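Local coordinates for SusD superfamily protein (Bacteroides vulgatus ATCC 8482, PDB 3JQ0) that probably binds glycans or other nutrients at the bacterial outer membrane, like other SusD-type proteins, at residues E97-Q100 with N101-G105; Q161-E164 with N165-S169; I82-M85 with I86-T90. All blocks are in the same frame, centred on the assembly; numbering follows the deposited sequence.

Contact 1 (E97-Q100 with N101-G105)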
loop_
_atom_site.group_PDB
_atom_site.type_symbol
_atom_site.label_atom_id
_atom_site.label_comp_id
_atom_site.label_asym_id
_atom_site.label_seq_id
_atom_site.Cartn_x
_atom_site.Cartn_y
_atom_site.Cartn_z
ATOM N N GLU A 97 -12.880 -18.360 -25.584
ATOM C CA GLU A 97 -13.445 -17.077 -25.224
ATOM C C GLU A 97 -13.194 -16.725 -23.759
ATOM O O GLU A 97 -12.784 -15.580 -23.468
ATOM C CB GLU A 97 -14.950 -17.083 -25.512
ATOM C CG GLU A 97 -15.586 -15.723 -25.376
ATOM C CD GLU A 97 -17.012 -15.728 -25.871
ATOM O OE1 GLU A 97 -17.829 -16.471 -25.275
ATOM O OE2 GLU A 97 -17.292 -14.998 -26.848
ATOM N N ALA A 98 -13.453 -17.645 -22.822
ATOM C CA ALA A 98 -13.275 -17.352 -21.381
ATOM C C ALA A 98 -11.812 -17.042 -21.059
ATOM O O ALA A 98 -11.520 -16.150 -20.255
ATOM C CB ALA A 98 -13.765 -18.482 -20.477
ATOM N N THR A 99 -10.891 -17.754 -21.691
ATOM C CA THR A 99 -9.458 -17.539 -21.431
ATOM C C THR A 99 -8.992 -16.205 -21.993
ATOM O O THR A 99 -8.296 -15.450 -21.329
ATOM C CB THR A 99 -8.655 -18.742 -21.927
ATOM O OG1 THR A 99 -8.951 -19.844 -21.064
ATOM C CG2 THR A 99 -7.137 -18.484 -21.888
ATOM N N GLN A 100 -9.375 -15.935 -23.230
ATOM C CA GLN A 100 -9.090 -14.684 -23.907
ATOM C C GLN A 100 -9.621 -13.495 -23.070
ATOM O O GLN A 100 -8.897 -12.517 -22.779
ATOM C CB GLN A 100 -9.706 -14.696 -25.305
ATOM C CG GLN A 100 -9.436 -13.471 -26.121
ATOM C CD GLN A 100 -10.168 -13.479 -27.468
ATOM O OE1 GLN A 100 -11.315 -13.972 -27.568
ATOM N NE2 GLN A 100 -9.531 -12.927 -28.481
ATOM N N ASN A 101 -10.877 -13.572 -22.662
ATOM C CA ASN A 101 -11.490 -12.505 -21.874
ATOM C C ASN A 101 -10.780 -12.297 -20.549
ATOM O O ASN A 101 -10.647 -11.169 -20.090
ATOM C CB ASN A 101 -12.983 -12.784 -21.694
ATOM C CG ASN A 101 -13.797 -12.520 -22.964
ATOM O OD1 ASN A 101 -13.351 -11.833 -23.873
ATOM N ND2 ASN A 101 -15.033 -13.027 -22.983
ATOM N N TYR A 102 -10.402 -13.384 -19.893
ATOM C CA TYR A 102 -9.761 -13.261 -18.596
ATOM C C TYR A 102 -8.432 -12.504 -18.744
ATOM O O TYR A 102 -8.114 -11.617 -17.959
ATOM C CB TYR A 102 -9.542 -14.620 -17.904
ATOM C CG TYR A 102 -9.482 -14.478 -16.389
ATOM C CD1 TYR A 102 -10.658 -14.366 -15.634
ATOM C CD2 TYR A 102 -8.268 -14.338 -15.720
ATOM C CE1 TYR A 102 -10.637 -14.202 -14.295
ATOM C CE2 TYR A 102 -8.238 -14.162 -14.336
ATOM C CZ TYR A 102 -9.425 -14.082 -13.647
ATOM O OH TYR A 102 -9.392 -13.898 -12.280
ATOM N N TYR A 103 -7.642 -12.875 -19.752
ATOM C CA TYR A 103 -6.379 -12.178 -19.979
ATOM C C TYR A 103 -6.610 -10.696 -20.284
ATOM O O TYR A 103 -5.855 -9.855 -19.792
ATOM C CB TYR A 103 -5.584 -12.779 -21.116
ATOM C CG TYR A 103 -4.930 -14.122 -20.892
ATOM C CD1 TYR A 103 -4.288 -14.441 -19.719
ATOM C CD2 TYR A 103 -4.925 -15.068 -21.897
ATOM C CE1 TYR A 103 -3.670 -15.623 -19.554
ATOM C CE2 TYR A 103 -4.345 -16.268 -21.721
ATOM C CZ TYR A 103 -3.703 -16.566 -20.561
ATOM O OH TYR A 103 -3.034 -17.772 -20.366
ATOM N N LEU A 104 -7.625 -10.354 -21.070
ATOM C CA LEU A 104 -7.905 -8.967 -21.377
ATOM C C LEU A 104 -8.352 -8.241 -20.104
ATOM O O LEU A 104 -7.929 -7.096 -19.882
ATOM C CB LEU A 104 -8.939 -8.855 -22.495
ATOM C CG LEU A 104 -8.450 -9.269 -23.879
ATOM C CD1 LEU A 104 -9.583 -9.302 -24.924
ATOM C CD2 LEU A 104 -7.327 -8.380 -24.342
ATOM N N GLY A 105 -9.167 -8.897 -19.271
ATOM C CA GLY A 105 -9.576 -8.267 -18.015
ATOM C C GLY A 105 -8.346 -7.919 -17.196
ATOM O O GLY A 105 -8.214 -6.795 -16.659
HETATM O O HOH W 1 -13.431 -12.742 -26.569
#

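Contact 2 (Q161-E164 with N165-S169)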
loop_
_atom_site.group_PDB
_atom_site.type_symbol
_atom_site.label_atom_id
_atom_site.label_comp_id
_atom_site.label_asym_id
_atom_site.label_seq_id
_atom_site.Cartn_x
_atom_site.Cartn_y
_atom_site.Cartn_z
ATOM N N GLN A 161 -13.248 0.232 -17.652
ATOM C CA GLN A 161 -14.452 -0.254 -18.329
ATOM C C GLN A 161 -14.122 -1.477 -19.189
ATOM O O GLN A 161 -14.851 -2.452 -19.188
ATOM C CB GLN A 161 -15.079 0.890 -19.149
ATOM C CG GLN A 161 -16.310 0.512 -19.980
ATOM C CD GLN A 161 -16.737 1.691 -20.847
ATOM O OE1 GLN A 161 -15.935 2.218 -21.646
ATOM N NE2 GLN A 161 -17.954 2.118 -20.694
ATOM N N ALA A 162 -13.046 -1.395 -19.974
ATOM C CA ALA A 162 -12.644 -2.514 -20.816
ATOM C C ALA A 162 -12.374 -3.762 -19.975
ATOM O O ALA A 162 -12.748 -4.889 -20.321
ATOM C CB ALA A 162 -11.451 -2.162 -21.687
ATOM N N SER A 163 -11.694 -3.564 -18.840
ATOM C CA SER A 163 -11.359 -4.670 -17.945
ATOM C C SER A 163 -12.623 -5.330 -17.390
ATOM O O SER A 163 -12.782 -6.554 -17.460
ATOM C CB SER A 163 -10.482 -4.160 -16.815
ATOM O OG SER A 163 -10.212 -5.220 -15.883
ATOM N N GLU A 164 -13.494 -4.525 -16.795
ATOM C CA GLU A 164 -14.687 -5.085 -16.142
ATOM C C GLU A 164 -15.585 -5.741 -17.180
ATOM O O GLU A 164 -16.223 -6.759 -16.891
ATOM C CB GLU A 164 -15.403 -4.054 -15.293
ATOM C CG GLU A 164 -16.118 -2.994 -16.048
ATOM C CD GLU A 164 -16.689 -1.887 -15.166
ATOM O OE1 GLU A 164 -16.768 -2.007 -13.937
ATOM O OE2 GLU A 164 -17.168 -0.899 -15.769
ATOM N N ASN A 165 -15.648 -5.174 -18.384
ATOM C CA ASN A 165 -16.463 -5.784 -19.430
ATOM C C ASN A 165 -15.913 -7.121 -19.881
ATOM O O ASN A 165 -16.659 -8.060 -20.132
ATOM C CB ASN A 165 -16.579 -4.836 -20.615
ATOM C CG ASN A 165 -17.518 -3.691 -20.382
ATOM O OD1 ASN A 165 -18.222 -3.648 -19.361
ATOM N ND2 ASN A 165 -17.504 -2.718 -21.304
ATOM N N ALA A 166 -14.590 -7.224 -19.968
ATOM C CA ALA A 166 -13.942 -8.501 -20.339
ATOM C C ALA A 166 -14.188 -9.572 -19.250
ATOM O O ALA A 166 -14.499 -10.712 -19.575
ATOM C CB ALA A 166 -12.448 -8.306 -20.563
ATOM N N PHE A 167 -14.021 -9.225 -17.971
ATOM C CA PHE A 167 -14.249 -10.219 -16.918
ATOM C C PHE A 167 -15.731 -10.584 -16.837
ATOM O O PHE A 167 -16.048 -11.743 -16.494
ATOM C CB PHE A 167 -13.808 -9.656 -15.575
ATOM C CG PHE A 167 -12.313 -9.620 -15.327
ATOM C CD1 PHE A 167 -11.541 -10.761 -15.428
ATOM C CD2 PHE A 167 -11.706 -8.453 -14.914
ATOM C CE1 PHE A 167 -10.193 -10.737 -15.108
ATOM C CE2 PHE A 167 -10.358 -8.436 -14.593
ATOM C CZ PHE A 167 -9.613 -9.584 -14.678
ATOM N N GLY A 168 -16.606 -9.615 -17.043
ATOM C CA GLY A 168 -18.018 -9.866 -16.830
ATOM C C GLY A 168 -18.329 -10.247 -15.387
ATOM O O GLY A 168 -17.723 -9.761 -14.430
ATOM N N SER A 169 -19.224 -11.217 -15.352
ATOM C CA SER A 169 -19.687 -11.795 -14.147
ATOM C C SER A 169 -18.733 -12.838 -13.566
ATOM O O SER A 169 -19.052 -13.449 -12.556
ATOM C CB SER A 169 -21.062 -12.419 -14.364
ATOM O OG SER A 169 -21.082 -13.321 -15.451
HETATM O O HOH W 2 -16.417 -7.444 -14.157
HETATM O O HOH W 3 -18.830 -1.374 -17.850
#

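Contact 3 (I82-M85 with I86-T90)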
loop_
_atom_site.group_PDB
_atom_site.type_symbol
_atom_site.label_atom_id
_atom_site.label_comp_id
_atom_site.label_asym_id
_atom_site.label_seq_id
_atom_site.Cartn_x
_atom_site.Cartn_y
_atom_site.Cartn_z
ATOM N N ILE A 82 2.366 -4.762 -21.449
ATOM C CA ILE A 82 0.929 -4.937 -21.300
ATOM C C ILE A 82 0.254 -4.626 -22.646
ATOM O O ILE A 82 -0.684 -5.314 -23.073
ATOM C CB ILE A 82 0.353 -4.050 -20.164
ATOM C CG1 ILE A 82 0.908 -4.464 -18.791
ATOM C CG2 ILE A 82 -1.166 -4.115 -20.191
ATOM C CD1 ILE A 82 0.655 -3.447 -17.679
ATOM N N ASN A 83 0.670 -3.525 -23.265
ATOM C CA ASN A 83 0.089 -3.136 -24.552
ATOM C C ASN A 83 0.237 -4.219 -25.619
ATOM O O ASN A 83 -0.687 -4.509 -26.391
ATOM C CB ASN A 83 0.711 -1.843 -25.034
ATOM C CG ASN A 83 0.372 -0.639 -24.138
ATOM O OD1 ASN A 83 -0.559 -0.671 -23.331
ATOM N ND2 ASN A 83 1.134 0.428 -24.282
ATOM N N GLN A 84 1.388 -4.866 -25.634
ATOM C CA GLN A 84 1.598 -6.035 -26.478
ATOM C C GLN A 84 0.639 -7.187 -26.149
ATOM O O GLN A 84 0.011 -7.746 -27.054
ATOM C CB GLN A 84 3.047 -6.481 -26.351
ATOM C CG GLN A 84 3.412 -7.677 -27.204
ATOM C CD GLN A 84 4.868 -8.058 -27.132
ATOM O OE1 GLN A 84 5.665 -7.421 -26.430
ATOM N NE2 GLN A 84 5.219 -9.124 -27.837
HETATM N N MSE A 85 0.502 -7.524 -24.859
HETATM C CA MSE A 85 -0.443 -8.560 -24.488
HETATM C C MSE A 85 -1.851 -8.226 -24.957
HETATM O O MSE A 85 -2.576 -9.094 -25.446
HETATM C CB MSE A 85 -0.438 -8.774 -22.963
HETATM C CG MSE A 85 -1.326 -9.864 -22.452
HETATM SE SE MSE A 85 -0.636 -11.607 -22.937
HETATM C CE MSE A 85 -2.028 -12.692 -22.076
ATOM N N ILE A 86 -2.287 -6.975 -24.784
ATOM C CA ILE A 86 -3.628 -6.585 -25.209
ATOM C C ILE A 86 -3.812 -6.844 -26.715
ATOM O O ILE A 86 -4.816 -7.432 -27.161
ATOM C CB ILE A 86 -3.967 -5.114 -24.856
ATOM C CG1 ILE A 86 -4.085 -4.957 -23.338
ATOM C CG2 ILE A 86 -5.267 -4.643 -25.569
ATOM C CD1 ILE A 86 -4.017 -3.514 -22.841
ATOM N N ALA A 87 -2.851 -6.386 -27.489
ATOM C CA ALA A 87 -2.965 -6.567 -28.947
ATOM C C ALA A 87 -2.982 -8.042 -29.354
ATOM O O ALA A 87 -3.866 -8.487 -30.113
ATOM C CB ALA A 87 -1.850 -5.858 -29.638
ATOM N N LYS A 88 -2.032 -8.820 -28.847
ATOM C CA LYS A 88 -1.946 -10.234 -29.208
ATOM C C LYS A 88 -3.140 -11.063 -28.759
ATOM O O LYS A 88 -3.606 -11.941 -29.478
ATOM C CB LYS A 88 -0.654 -10.883 -28.725
ATOM C CG LYS A 88 0.593 -10.215 -29.205
ATOM C CD LYS A 88 0.714 -10.199 -30.736
ATOM C CE LYS A 88 2.047 -9.596 -31.203
ATOM N NZ LYS A 88 2.181 -9.692 -32.714
ATOM N N THR A 89 -3.645 -10.757 -27.568
ATOM C CA THR A 89 -4.786 -11.473 -27.023
ATOM C C THR A 89 -6.067 -11.077 -27.762
ATOM O O THR A 89 -6.936 -11.921 -27.971
ATOM C CB THR A 89 -4.900 -11.227 -25.519
ATOM O OG1 THR A 89 -3.670 -11.627 -24.890
ATOM C CG2 THR A 89 -6.045 -11.984 -24.878
ATOM N N THR A 90 -6.200 -9.806 -28.115
ATOM C CA THR A 90 -7.400 -9.358 -28.865
ATOM C C THR A 90 -7.434 -10.046 -30.248
ATOM O O THR A 90 -8.500 -10.499 -30.710
ATOM C CB THR A 90 -7.431 -7.834 -29.008
ATOM O OG1 THR A 90 -7.469 -7.250 -27.705
ATOM C CG2 THR A 90 -8.664 -7.342 -29.826
#

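Contact 1 (E97-Q100 with N101-G105)
The first turns of helix 97-122, in the helical part of this SusD-family fold, join residues 97-100 to residues 101-104 with i to i+4 backbone bonds. Asn-101 N donates to Glu-97 O at 2.9 Å, Tyr-102 N to Ala-98 O, Tyr-103 N to Thr-99 O and Leu-104 N to Gln-100 O, as in a regular alpha-helix. One turn apart, Glu-97 and Asn-101 lie alongside each other, pointing the same way, with carboxylate and amide planes 15° apart. Their meeting is by packing: Glu-97 CG rests 3.6 Å from Asn-101 ND2. Thr-99 and Tyr-103 are likewise side by side. Thr-99 chi1 (-70°) sets OG1 beside the backbone N, which leaves CG2 opposite that N and next to the ring; this methyl sits 3.6 Å from Tyr-103 CE2, while OG1 bonds to Thr-96 OG1. Beyond the ring, Tyr-103 OH reaches Thr-13 OG1 of helix 9-25, whereas the ring of Tyr-102 meets Phe-167 edge-to-face. Neighbouring aromatic residues therefore face different parts of the fold. Gln-100 runs out extended, and its two amide ends have separate tasks. NE2 donates to Thr-89 O of helix 75-91. OE1 accepts from a water that also donates to Asn-101 OD1, so a single solvent molecule joins consecutive residues, 2.6 Å from Gln-100 OE1 and 2.8 Å from Asn-101 OD1.

Contact 2 (Q161-E164 with N165-S169)
Backbone hydrogen bonds tie Gln-161 to Asn-165, Ala-162 to Ala-166, Ser-163 to Phe-167 and Glu-164 to Gly-168. The last, Gly-168 N to Glu-164 O, measures 2.9 Å and has the most bent N-H...O angle of the four, 145°. One water bridges two backbone carbonyls, another two side-chain oxygens. The first donates to Glu-164 O and to Gly-168 O, the latter at 2.7 Å; the second joins Glu-164 OE2 to Asn-165 OD1. A chi1 of 71° tucks Glu-164 CG in over its own backbone, flanked by N and C, and the extended chain beyond it brings OE2 to 2.7 Å from the second water, while OE1 takes a salt bridge from Lys-189 and a hydrogen bond from Gln-186 of helix 182-199. Packing supplies the remainder. Gln-161 and Asn-165 run side by side, CG of Gln-161 3.7 Å from ND2 of Asn-165. Ser-163 OG touches Phe-167 CE2 at 3.5 Å, its polar needs being met by Gly-105 O and Thr-185 OG1. At Gly-168 the chain leaves helical geometry with a positive phi (61°), which glycine adopts more readily than other residues: this is a helix C-terminus closed by glycine at C', the first residue beyond helix 149-167.

Contact 3 (I82-M85 with I86-T90)
Met-85, a selenomethionine, reaches along helix 75-91 to Thr-89, one turn on. Its CB lies beside the backbone, 3.2 Å from Ile-86 N. CG, anti to the backbone N (chi1 -177°), comes within 3.8 Å of Thr-89 OG1, and a bend at chi2 (71°) then carries the chain past that hydroxyl: SE is 3.6 Å from Thr-89 OG1, and the terminal CE closes to 3.4 Å from the same oxygen. The methyl end also packs on Tyr-103 of helix 97-122, with Phe-15 and Leu-19 of helix 9-25 against the side chain. The hydroxyl it passes is already engaged, since Thr-89 OG1 donates to Met-85 O at 2.8 Å. That carbonyl oxygen accepts from Thr-89 N as well, and the two donors approach from opposite faces of its plane. Thr-90 repeats the pattern, OG1 and N both donating to Ile-86 O. On another side of the helix, Ile-82 CG2 meets Ile-86 CD1 in an apolar contact at 3.9 Å. Two successive carbonyls thus each hold a threonine hydroxyl in addition to the usual helical N-H, so the buried Thr-89 spends its side-chain hydroxyl on its own helix and can sit within the apolar packing around Met-85.

In the fold
All three contacts are local ones on separate helices of the same helical region. Contact 3, on helix 75-91, is the buried one; contacts 1 and 2, on helices 97-122 and 149-167, are partly buried, and there waters bridge side-chain oxygens and, at the end of helix 149-167, two carbonyls. Contact 1 touches both others: Gly-105 O meets Ser-163 OG of contact 2 at 2.7 Å, and Gln-100 NE2 meets Thr-89 O of contact 3 at 2.8 Å. Contacts 2 and 3 do not touch, their nearest atoms being about 8 Å apart. Chemistry follows place: threonine hydroxyls bond back to carbonyls in 82-90, whereas Asn-101 and Asn-165 share waters with their neighbours.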